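Local coordinates for probable dehydrogenase (Bordetella bronchiseptica, PDB 3MOI), which probably catalyses NAD(P)-dependent oxidation or reduction as a two-domain member of the GFO/IDH/MocA oxidoreductase family, its substrate not being established, at residues Lys95-Leu99 with Tyr176-His181; Val130-Arg134 with Ser185-Ile189; Met147-Tyr153 with Cys225-Val229; Arg198-Gly202 with Asn213-Met217; Ser238-His242 with His299-Met303. Residue numbers count along the deposited sequence, not the author numbering.

Interaction 1: Lys95-Leu99 with Tyr176-His181; sequences KPLTL and YNQLPH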
# COMPACT_ATOMS: atom_id res chain seq x y z
N LYS A 95 23.14 10.23 2.51
CA LYS A 95 22.18 10.61 1.50
C LYS A 95 21.65 11.98 1.91
O LYS A 95 21.61 12.29 3.07
CB LYS A 95 21.08 9.56 1.43
CG LYS A 95 20.12 9.53 2.64
CD LYS A 95 18.62 10.01 2.33
CE LYS A 95 17.97 10.76 3.55
NZ LYS A 95 18.42 10.28 4.93
N PRO A 96 21.32 12.84 0.96
CA PRO A 96 21.42 12.59 -0.47
C PRO A 96 22.87 12.48 -0.90
O PRO A 96 23.70 13.22 -0.40
CB PRO A 96 20.75 13.82 -1.09
CG PRO A 96 19.89 14.39 -0.02
CD PRO A 96 20.61 14.11 1.24
N LEU A 97 23.18 11.54 -1.78
CA LEU A 97 24.52 11.51 -2.42
C LEU A 97 24.83 12.90 -3.00
O LEU A 97 25.81 13.53 -2.58
CB LEU A 97 24.56 10.50 -3.57
CG LEU A 97 25.76 9.59 -3.85
CD1 LEU A 97 26.04 9.48 -5.35
CD2 LEU A 97 27.02 9.92 -3.09
N THR A 98 24.01 13.32 -3.98
CA THR A 98 24.10 14.58 -4.66
C THR A 98 22.74 14.74 -5.30
O THR A 98 22.04 13.74 -5.49
CB THR A 98 24.88 14.56 -5.96
OG1 THR A 98 25.49 13.28 -6.20
CG2 THR A 98 25.78 15.68 -6.06
N LEU A 99 22.47 15.96 -5.77
CA LEU A 99 21.30 16.27 -6.56
C LEU A 99 21.62 16.23 -8.06
O LEU A 99 20.72 16.26 -8.89
CB LEU A 99 20.82 17.67 -6.24
CG LEU A 99 19.80 17.96 -5.13
CD1 LEU A 99 19.84 16.96 -3.98
CD2 LEU A 99 19.97 19.45 -4.67
N TYR A 176 14.00 13.56 -2.07
CA TYR A 176 15.41 13.35 -1.86
C TYR A 176 15.79 12.90 -0.44
O TYR A 176 16.91 12.42 -0.20
CB TYR A 176 16.12 14.66 -2.13
CG TYR A 176 16.05 15.16 -3.52
CD1 TYR A 176 16.66 14.43 -4.56
CD2 TYR A 176 15.47 16.41 -3.83
CE1 TYR A 176 16.63 14.90 -5.88
CE2 TYR A 176 15.40 16.88 -5.15
CZ TYR A 176 16.01 16.14 -6.17
OH TYR A 176 16.06 16.62 -7.47
N ASN A 177 14.88 13.07 0.50
CA ASN A 177 15.21 12.89 1.94
C ASN A 177 14.48 11.69 2.57
O ASN A 177 14.74 11.33 3.73
CB ASN A 177 14.89 14.20 2.66
CG ASN A 177 15.73 15.36 2.09
OD1 ASN A 177 16.93 15.40 2.30
ND2 ASN A 177 15.10 16.27 1.34
N GLN A 178 13.54 11.10 1.83
CA GLN A 178 12.76 9.98 2.37
C GLN A 178 12.61 8.80 1.35
O GLN A 178 12.94 7.64 1.62
CB GLN A 178 11.42 10.50 2.84
CG GLN A 178 11.47 11.41 4.11
CD GLN A 178 11.83 10.59 5.37
OE1 GLN A 178 13.01 10.40 5.71
NE2 GLN A 178 10.82 10.06 6.02
N LEU A 179 12.14 9.11 0.17
CA LEU A 179 11.96 8.09 -0.83
C LEU A 179 13.24 7.23 -1.04
O LEU A 179 13.15 6.03 -1.27
CB LEU A 179 11.54 8.79 -2.12
CG LEU A 179 10.06 8.78 -2.47
CD1 LEU A 179 9.11 8.77 -1.27
CD2 LEU A 179 9.69 9.87 -3.51
N PRO A 180 14.44 7.83 -0.95
CA PRO A 180 15.58 6.95 -1.16
C PRO A 180 15.62 5.76 -0.19
O PRO A 180 16.07 4.67 -0.55
CB PRO A 180 16.82 7.88 -1.02
CG PRO A 180 16.33 9.19 -1.52
CD PRO A 180 14.82 9.24 -1.00
N HIS A 181 15.09 5.93 1.01
CA HIS A 181 15.04 4.79 1.94
C HIS A 181 14.18 3.64 1.40
O HIS A 181 14.56 2.47 1.51
CB HIS A 181 14.54 5.25 3.30
CG HIS A 181 15.45 6.19 4.02
ND1 HIS A 181 16.80 5.94 4.19
CD2 HIS A 181 15.19 7.35 4.68
CE1 HIS A 181 17.35 6.94 4.86
NE2 HIS A 181 16.39 7.80 5.20
O HOH W 1 18.29 17.12 -9.18

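Interaction 2: Val130-Arg134 with Ser185-Ile189; sequences VRTLR and SIKTI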
# COMPACT_ATOMS: atom_id res chain seq x y z
N VAL A 130 15.79 -5.32 6.77
CA VAL A 130 15.90 -5.31 5.31
C VAL A 130 16.94 -6.28 4.83
O VAL A 130 16.77 -6.99 3.86
CB VAL A 130 16.23 -3.92 4.81
CG1 VAL A 130 16.52 -3.96 3.33
CG2 VAL A 130 15.06 -2.93 5.18
N ARG A 131 18.05 -6.35 5.52
CA ARG A 131 19.04 -7.37 5.19
C ARG A 131 18.47 -8.75 5.40
O ARG A 131 18.70 -9.67 4.61
CB ARG A 131 20.26 -7.20 6.07
CG ARG A 131 21.42 -8.18 5.84
CD ARG A 131 22.67 -7.58 6.55
NE ARG A 131 23.45 -8.60 7.25
CZ ARG A 131 24.75 -8.83 7.06
NH1 ARG A 131 25.46 -8.12 6.17
NH2 ARG A 131 25.35 -9.78 7.77
N THR A 132 17.67 -8.88 6.45
CA THR A 132 17.03 -10.18 6.71
C THR A 132 16.07 -10.54 5.63
O THR A 132 16.07 -11.70 5.24
CB THR A 132 16.32 -10.25 8.06
OG1 THR A 132 17.21 -9.76 9.07
CG2 THR A 132 15.92 -11.70 8.38
N LEU A 133 15.29 -9.58 5.14
CA LEU A 133 14.35 -9.84 4.05
C LEU A 133 15.14 -10.30 2.84
O LEU A 133 14.74 -11.25 2.19
CB LEU A 133 13.43 -8.63 3.70
CG LEU A 133 12.31 -8.20 4.70
CD1 LEU A 133 11.89 -6.71 4.54
CD2 LEU A 133 11.03 -9.05 4.69
N ARG A 134 16.28 -9.64 2.55
CA ARG A 134 17.13 -10.07 1.42
C ARG A 134 17.56 -11.52 1.63
O ARG A 134 17.34 -12.40 0.77
CB ARG A 134 18.36 -9.15 1.19
CG ARG A 134 19.31 -9.64 0.09
CD ARG A 134 20.71 -8.84 0.04
NE ARG A 134 20.67 -7.93 -1.12
CZ ARG A 134 21.43 -7.92 -2.21
NH1 ARG A 134 22.53 -8.68 -2.37
NH2 ARG A 134 21.09 -7.03 -3.16
N SER A 185 15.71 0.12 -0.26
CA SER A 185 15.27 -1.12 0.35
C SER A 185 14.74 -2.06 -0.71
O SER A 185 14.99 -3.30 -0.67
CB SER A 185 14.24 -0.85 1.44
OG SER A 185 14.87 -0.02 2.42
N ILE A 186 14.01 -1.47 -1.66
CA ILE A 186 13.44 -2.27 -2.74
C ILE A 186 14.58 -2.89 -3.53
O ILE A 186 14.62 -4.06 -3.73
CB ILE A 186 12.54 -1.45 -3.59
CG1 ILE A 186 11.26 -1.09 -2.80
CG2 ILE A 186 12.17 -2.16 -4.81
CD1 ILE A 186 10.44 -0.00 -3.45
N LYS A 187 15.57 -2.11 -3.93
CA LYS A 187 16.72 -2.69 -4.57
C LYS A 187 17.45 -3.76 -3.74
O LYS A 187 17.95 -4.76 -4.28
CB LYS A 187 17.68 -1.61 -4.90
CG LYS A 187 17.15 -0.62 -5.97
CD LYS A 187 18.37 -0.02 -6.68
CE LYS A 187 18.93 1.10 -5.99
NZ LYS A 187 20.05 1.66 -6.78
N THR A 188 17.59 -3.52 -2.46
CA THR A 188 18.31 -4.44 -1.62
C THR A 188 17.56 -5.79 -1.47
O THR A 188 18.13 -6.84 -1.69
CB THR A 188 18.50 -3.83 -0.25
OG1 THR A 188 19.41 -2.71 -0.32
CG2 THR A 188 19.03 -4.88 0.74
N ILE A 189 16.25 -5.73 -1.14
CA ILE A 189 15.44 -6.92 -1.02
C ILE A 189 15.46 -7.67 -2.34
O ILE A 189 15.57 -8.87 -2.33
CB ILE A 189 14.01 -6.56 -0.63
CG1 ILE A 189 13.96 -6.05 0.81
CG2 ILE A 189 13.05 -7.77 -0.76
CD1 ILE A 189 12.78 -5.06 1.11

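Interaction 3: Met147-Tyr153 with Cys225-Val229; sequences MLNCFNY and CAVMV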
# COMPACT_ATOMS: atom_id res chain seq x y z
N MET A 147 5.85 -9.22 -6.13
CA MET A 147 5.51 -7.83 -5.94
C MET A 147 5.89 -7.41 -4.54
O MET A 147 5.93 -8.23 -3.69
CB MET A 147 4.03 -7.55 -6.24
CG MET A 147 2.94 -7.99 -5.18
SD MET A 147 1.24 -7.51 -5.62
CE MET A 147 0.50 -8.36 -4.25
N LEU A 148 6.24 -6.16 -4.33
CA LEU A 148 6.45 -5.62 -2.99
C LEU A 148 5.47 -4.50 -2.73
O LEU A 148 5.09 -3.80 -3.64
CB LEU A 148 7.82 -4.98 -2.89
CG LEU A 148 9.03 -5.88 -2.68
CD1 LEU A 148 9.46 -6.39 -4.04
CD2 LEU A 148 10.07 -5.09 -2.02
N ASN A 149 5.13 -4.28 -1.47
CA ASN A 149 4.29 -3.14 -1.10
C ASN A 149 4.90 -2.40 0.07
O ASN A 149 5.02 -2.94 1.11
CB ASN A 149 2.92 -3.69 -0.75
CG ASN A 149 1.88 -2.60 -0.50
OD1 ASN A 149 2.11 -1.43 -0.78
ND2 ASN A 149 0.71 -3.00 -0.00
N CYS A 150 5.34 -1.17 -0.10
CA CYS A 150 5.95 -0.42 0.98
C CYS A 150 5.15 0.83 1.19
O CYS A 150 4.91 1.53 0.21
CB CYS A 150 7.39 0.01 0.59
SG CYS A 150 8.36 -1.43 0.05
N PHE A 151 4.83 1.18 2.43
CA PHE A 151 4.28 2.51 2.68
C PHE A 151 4.77 3.04 4.02
O PHE A 151 5.18 2.28 4.87
CB PHE A 151 2.73 2.54 2.59
CG PHE A 151 2.07 1.58 3.52
CD1 PHE A 151 1.91 0.24 3.16
CD2 PHE A 151 1.68 1.98 4.80
CE1 PHE A 151 1.36 -0.67 4.03
CE2 PHE A 151 1.13 1.07 5.70
CZ PHE A 151 0.96 -0.26 5.32
N ASN A 152 4.75 4.36 4.17
CA ASN A 152 5.20 5.01 5.39
C ASN A 152 4.40 6.28 5.42
O ASN A 152 4.47 7.01 4.49
CB ASN A 152 6.67 5.32 5.30
CG ASN A 152 7.33 5.54 6.68
OD1 ASN A 152 6.65 5.52 7.69
ND2 ASN A 152 8.67 5.76 6.70
N TYR A 153 3.58 6.47 6.43
CA TYR A 153 2.93 7.75 6.71
C TYR A 153 3.57 8.29 7.99
O TYR A 153 3.72 7.56 8.99
CB TYR A 153 1.39 7.56 6.93
CG TYR A 153 0.68 7.00 5.71
CD1 TYR A 153 0.92 5.73 5.26
CD2 TYR A 153 -0.20 7.78 4.99
CE1 TYR A 153 0.29 5.23 4.13
CE2 TYR A 153 -0.83 7.29 3.85
CZ TYR A 153 -0.57 6.04 3.42
OH TYR A 153 -1.23 5.59 2.30
N CYS A 225 6.99 -6.04 -9.72
CA CYS A 225 6.87 -4.61 -9.36
C CYS A 225 6.81 -4.32 -7.86
O CYS A 225 6.43 -5.17 -7.09
CB CYS A 225 5.62 -4.02 -9.97
SG CYS A 225 5.58 -4.25 -11.78
N ALA A 226 7.17 -3.11 -7.48
CA ALA A 226 7.10 -2.61 -6.13
C ALA A 226 6.21 -1.36 -6.09
O ALA A 226 6.38 -0.44 -6.85
CB ALA A 226 8.42 -2.23 -5.70
N VAL A 227 5.24 -1.32 -5.21
CA VAL A 227 4.49 -0.11 -4.97
C VAL A 227 5.16 0.59 -3.80
O VAL A 227 5.47 -0.04 -2.81
CB VAL A 227 3.00 -0.46 -4.60
CG1 VAL A 227 2.31 0.66 -3.79
CG2 VAL A 227 2.21 -0.81 -5.83
N MET A 228 5.31 1.91 -3.90
CA MET A 228 5.97 2.73 -2.88
C MET A 228 5.02 3.91 -2.66
O MET A 228 4.65 4.60 -3.62
CB MET A 228 7.34 3.16 -3.40
CG MET A 228 8.17 4.12 -2.58
SD MET A 228 9.71 4.72 -3.45
CE MET A 228 9.83 3.32 -4.43
N VAL A 229 4.60 4.10 -1.42
CA VAL A 229 3.73 5.18 -1.02
C VAL A 229 4.31 5.86 0.20
O VAL A 229 4.74 5.20 1.15
CB VAL A 229 2.30 4.68 -0.66
CG1 VAL A 229 1.50 5.81 0.05
CG2 VAL A 229 1.54 4.18 -1.87

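Interaction 4: Arg198-Gly202 with Asn213-Met217; sequences RAMTG and NCAAM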
# COMPACT_ATOMS: atom_id res chain seq x y z
N ARG A 198 6.37 4.80 -12.59
CA ARG A 198 5.19 5.61 -12.64
C ARG A 198 4.96 6.20 -11.24
O ARG A 198 4.74 5.43 -10.28
CB ARG A 198 3.99 4.75 -13.04
CG ARG A 198 2.66 5.47 -13.05
CD ARG A 198 2.65 6.67 -14.02
NE ARG A 198 1.37 7.37 -13.95
CZ ARG A 198 1.20 8.57 -13.43
NH1 ARG A 198 2.26 9.23 -12.99
NH2 ARG A 198 -0.03 9.12 -13.36
N ALA A 199 4.97 7.53 -11.12
CA ALA A 199 4.75 8.19 -9.82
C ALA A 199 3.95 9.49 -9.93
O ALA A 199 3.94 10.10 -10.98
CB ALA A 199 6.04 8.43 -9.13
N MET A 200 3.32 9.90 -8.83
CA MET A 200 2.55 11.14 -8.68
C MET A 200 3.08 11.69 -7.39
O MET A 200 3.24 10.93 -6.46
CB MET A 200 1.09 10.79 -8.41
CG MET A 200 0.12 12.02 -8.13
SD MET A 200 -1.01 11.68 -6.78
CE MET A 200 0.18 11.65 -5.45
N THR A 201 3.35 12.99 -7.30
CA THR A 201 3.74 13.61 -6.02
C THR A 201 2.77 14.75 -5.70
O THR A 201 2.18 15.27 -6.59
CB THR A 201 5.11 14.25 -6.12
OG1 THR A 201 5.03 15.21 -7.18
CG2 THR A 201 6.18 13.19 -6.42
N GLY A 202 2.63 15.11 -4.43
CA GLY A 202 1.84 16.26 -4.00
C GLY A 202 2.65 17.14 -3.07
O GLY A 202 3.65 16.71 -2.42
N ASN A 213 4.02 14.16 -0.24
CA ASN A 213 3.56 12.77 -0.49
C ASN A 213 3.83 12.24 -1.87
O ASN A 213 3.87 12.96 -2.86
CB ASN A 213 2.08 12.62 -0.21
CG ASN A 213 1.19 13.49 -1.15
OD1 ASN A 213 1.34 14.69 -1.20
ND2 ASN A 213 0.29 12.88 -1.83
N CYS A 214 3.86 10.94 -1.98
CA CYS A 214 4.12 10.34 -3.25
C CYS A 214 3.51 9.01 -3.34
O CYS A 214 3.64 8.25 -2.41
CB CYS A 214 5.60 10.13 -3.39
SG CYS A 214 6.09 9.13 -4.82
N ALA A 215 2.93 8.71 -4.49
CA ALA A 215 2.50 7.36 -4.79
C ALA A 215 3.23 6.90 -6.05
O ALA A 215 3.22 7.63 -7.06
CB ALA A 215 0.90 7.27 -4.96
N ALA A 216 3.84 5.72 -5.97
CA ALA A 216 4.63 5.17 -7.10
C ALA A 216 4.54 3.69 -7.27
O ALA A 216 4.43 2.95 -6.30
CB ALA A 216 6.16 5.56 -6.98
N MET A 217 4.63 3.28 -8.53
CA MET A 217 4.78 1.92 -8.90
C MET A 217 6.10 1.79 -9.66
O MET A 217 6.30 2.40 -10.76
CB MET A 217 3.63 1.39 -9.77
CG MET A 217 3.61 -0.18 -9.65
SD MET A 217 2.40 -1.15 -10.47
CE MET A 217 1.36 0.18 -10.51

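Interaction 5: Ser238-His242 with His299-Met303; sequences SDEMH and HFGVM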
# COMPACT_ATOMS: atom_id res chain seq x y z
N SER A 238 1.83 5.47 10.48
CA SER A 238 1.83 4.07 10.10
C SER A 238 2.58 3.19 11.07
O SER A 238 2.59 1.98 10.93
CB SER A 238 2.37 3.87 8.65
OG SER A 238 3.45 4.73 8.32
N ASP A 239 3.21 3.76 12.09
CA ASP A 239 3.77 2.90 13.11
C ASP A 239 2.63 2.10 13.82
O ASP A 239 2.86 1.01 14.36
CB ASP A 239 4.62 3.71 14.07
CG ASP A 239 5.84 4.40 13.38
OD1 ASP A 239 6.34 3.90 12.35
OD2 ASP A 239 6.30 5.44 13.93
N GLU A 240 1.39 2.59 13.74
CA GLU A 240 0.24 1.78 14.14
C GLU A 240 0.20 0.43 13.44
O GLU A 240 -0.31 -0.52 13.98
CB GLU A 240 -1.06 2.52 13.88
CG GLU A 240 -2.28 1.77 14.45
CD GLU A 240 -3.53 2.61 14.49
OE1 GLU A 240 -3.43 3.84 14.32
OE2 GLU A 240 -4.64 2.06 14.67
N MET A 241 0.70 0.33 12.21
CA MET A 241 0.63 -0.93 11.49
C MET A 241 1.95 -1.65 11.61
O MET A 241 2.13 -2.73 11.06
CB MET A 241 0.19 -0.71 10.05
CG MET A 241 -1.35 -0.36 9.89
SD MET A 241 -1.71 0.17 8.21
CE MET A 241 -3.37 0.59 8.62
N HIS A 242 2.86 -1.07 12.39
CA HIS A 242 4.11 -1.73 12.73
C HIS A 242 4.35 -1.71 14.26
O HIS A 242 5.28 -1.07 14.77
CB HIS A 242 5.25 -1.05 11.98
CG HIS A 242 6.51 -1.84 11.98
ND1 HIS A 242 6.69 -2.95 11.19
CD2 HIS A 242 7.64 -1.71 12.72
CE1 HIS A 242 7.88 -3.47 11.43
NE2 HIS A 242 8.48 -2.73 12.34
N HIS A 299 13.09 0.25 11.31
CA HIS A 299 12.18 -0.09 10.17
C HIS A 299 11.79 1.19 9.42
O HIS A 299 11.99 2.28 9.94
CB HIS A 299 10.91 -0.79 10.69
CG HIS A 299 9.89 0.15 11.26
ND1 HIS A 299 8.76 0.53 10.57
CD2 HIS A 299 9.83 0.79 12.45
CE1 HIS A 299 8.04 1.36 11.32
NE2 HIS A 299 8.66 1.53 12.47
N PHE A 300 11.24 1.09 8.24
CA PHE A 300 10.77 2.31 7.57
C PHE A 300 9.38 2.10 7.00
O PHE A 300 9.19 1.54 5.91
CB PHE A 300 11.76 2.73 6.48
CG PHE A 300 11.58 4.12 6.01
CD1 PHE A 300 11.95 5.17 6.80
CD2 PHE A 300 11.08 4.39 4.74
CE1 PHE A 300 11.81 6.48 6.39
CE2 PHE A 300 10.91 5.70 4.31
CZ PHE A 300 11.28 6.76 5.16
N GLY A 301 8.38 2.53 7.74
CA GLY A 301 6.99 2.19 7.40
C GLY A 301 6.90 0.68 7.40
O GLY A 301 7.71 -0.02 8.04
N VAL A 302 5.96 0.16 6.63
CA VAL A 302 5.84 -1.25 6.48
C VAL A 302 6.20 -1.69 5.10
O VAL A 302 6.07 -0.96 4.16
CB VAL A 302 4.44 -1.80 6.87
CG1 VAL A 302 3.65 -0.82 7.82
CG2 VAL A 302 3.71 -2.30 5.69
N MET A 303 6.66 -2.92 4.99
CA MET A 303 7.20 -3.44 3.78
C MET A 303 6.74 -4.88 3.66
O MET A 303 7.21 -5.71 4.41
CB MET A 303 8.73 -3.32 3.83
CG MET A 303 9.26 -1.83 3.70
SD MET A 303 11.08 -1.55 3.53
CE MET A 303 11.52 -3.17 3.18

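Interaction 1: Lys95-Leu99 with Tyr176-His181
In two-domain GFO/IDH/MocA dehydrogenases the Rossmann domain meets the C-terminal domain at a cleft. Here its Lys-Pro segment, in the loop after strand 90-93, faces the helical 176-181 region. The peptide bond before Pro96 is cis. The Lys95 side chain runs along the 176-181 backbone, its methylene CE 3.3 Å from Asn177 O, and its NZ comes within 3.2 Å of His181 NE2. In relatives a lysine and a histidine so placed line the active site, so this pair probably does so here too. The apolar contacts follow the chain. Pro96 CG lies 3.6 Å from Tyr176 O and 4.3 Å from Tyr176 CB, and Leu99 makes a CH-pi contact, its CD1 sitting 4.1 Å from the Tyr176 ring centroid and almost on the ring normal. Helix 362-381 backs Tyr176 through Leu373 and Leu376. One water closes the interface, hydrogen-bonded to Leu99 O at 2.6 Å and to Tyr176 OH at 2.9 Å.

Interaction 2: Val130-Arg134 with Ser185-Ile189
In the C-terminal alpha/beta domain, helices 128-139 and 179-190 pack through an apolar seam with an arginine tie at one end. Their segments run in roughly the same direction, their axes at 34° and 8.9 Å apart at closest approach. They converge toward their C-terminal ends: the CA-CA distance falls from 6.5 Å between Val130 and Ser185 to 4.3 Å between Arg134 and Ile189.

The tie is Arg134. Its NE donates to the carbonyl O of Thr188 at 2.8 Å, an acceptor in the last turn of helix 179-190, and its NH2 adds a weak bond to the same Thr188 O at 3.3 Å. The hydroxyls of the partner helix look inward to their own backbone: Ser185 OG is hydrogen-bonded to the carbonyl of His181 and Thr188 OG1 to that of Asp184. Lys187 leads its amine away, to a salt bridge with Asp367 and a cation-pi contact with Trp364.

With these polar groups provided for, the seam itself is apolar. Val130 CG1 packs against Thr188 CG2 at 3.7 Å and Ile189 CG1 at 4.2 Å, while Met303 of strand 302-307 touches Val130, Leu133, Ser185 and Ile189. Farther along the seam, Leu133 CD1 meets Ile189 CD1 at 3.9 Å.

Interaction 3: Met147-Tyr153 with Cys225-Val229
A parallel strand pair near the middle of the C-terminal domain's mixed sheet joins 147-153 to 225-229, in step from Met147 opposite Cys225 to Phe151 opposite Val229. At Cys225 the carbonyl O accepts from Leu148 N at 2.9 Å and also receives a CA-H...O contact from Met147 CA at 3.0 Å. Ala226 turns its methyl to the face shared with Leu148, Cys150 and Met228, and its CB lies 4.0 Å from Leu148 CB. Val227 uses both backbone groups across the pair: its N donates to Leu148 O and its O accepts from Cys150 N, each at 2.9 Å. Met228 then reaches toward helix 179-190, where Ile183 and Ile186 receive it. Val229 repeats the pattern of Val227, its N bonding to Cys150 O and its O to Asn152 N, both at 3.1 Å.

The face bearing Val227 and Phe151 forms part of the dimer interface, each meeting its own counterpart in the second subunit. Asn149 ND2 is hydrogen-bonded to Tyr153 OH of the second subunit, and the reciprocal bond is made as well. Within the chain, Tyr153 leans over the end of the pair, its CZ 4.0 Å from Val229 CG1.

Interaction 4: Arg198-Gly202 with Asn213-Met217
Met200 curls its side chain over Ala215, CE to CB 4.5 Å, across the antiparallel hairpin formed by strands 194-202 and 213-220. The hairpin follows the textbook alternation. Arg198-Met217, Met200-Ala215 and Gly202-Asn213 are hydrogen-bonded pairs, with CA atoms 5.2 to 5.4 Å apart, whereas the non-hydrogen-bonded pairs Ala199-Ala216 and Thr201-Cys214 draw in to 4.1 and 4.3 Å. Met200 N donates to Ala215 O at 2.9 Å and Ala215 N to Met200 O at 3.0 Å. Toward the connecting loop the ladder loosens: Gly202 N still reaches Asn213 O at 2.9 Å, but the return bond from Asn213 N to Gly202 O is weak at 3.4 Å.

The two faces have different neighbours. Arg198, Met200, Ala215 and Met217 share the one that meets the second subunit, where Arg198 NE bonds to Gln384 of that subunit and Met217 packs on its counterpart. Ala199, Thr201 and Cys214 instead lie against Val375 of helix 362-381 in the same chain. In the non-hydrogen-bonded pair Ala199-Ala216 the two methyls meet on the face toward helix 362-381, Ala199 CB to Ala216 CB 3.6 Å.

Interaction 5: Ser238-His242 with His299-Met303
A face-to-face stack of two histidines pins a 3-10 turn to the loop entering strand 302-307, in the C-terminal alpha/beta domain. His299 and His242 bury the most surface here, followed by Val302. The two imidazoles lie with centroids 3.8 Å apart and planes at 23°, and His242 CD2 sits 3.3 Å from His299 CG.

His299 is held in position from several sides. Its ND1 donates to the carbonyl O of Gly301 at 2.8 Å, a bond that fixes the imidazole against its own loop, while its NE2 is hydrogen-bonded to the carbonyl of Leu245. At the ring edge Asp239 OD1 comes within 3.2 Å of His299 CE1; the other carboxylate oxygen of Asp239 makes a salt bridge to Lys252. Gly301 has a positive phi of 58°, a conformation that favours glycine.

The turn carries the backbone bonds Met241 N to Ser238 O at 2.8 Å and His242 N to Asp239 O at 2.9 Å, and His242 presents its ring to the loop. The first link of strand 302-307 to strand 145-153 is close by, for Val302 pairs with Phe151 through the backbone. Beside the stack, Val302 supplies the apolar part of the contact: its CG1 touches Met241 CB at 4.1 Å and approaches His242 CB at 4.5 Å.

Overall arrangement
Interactions 3 and 4 lie in one mixed sheet, which interaction 5 reaches through strand 302-307. Interaction 4 is nested within the loop closed by interaction 3, their centres about 11 Å apart, and Ala216 N probably bonds to Met228 O at 2.7 Å. Interaction 5 adjoins the other side of strand 145-153, Val302 N reaching Phe151 O at 2.9 Å. Helix 179-190 ties interactions 1 and 2, whose centres are about 17 Å apart; Ile186 of interaction 2 packs on Met228 of interaction 3, CD1 to CE 3.5 Å. The probable active-site cleft at interaction 1 meets the loop of interaction 5 through His181 and Phe300, CB to CE2 3.8 Å. Interactions 3, 4 and 5 also touch the second subunit.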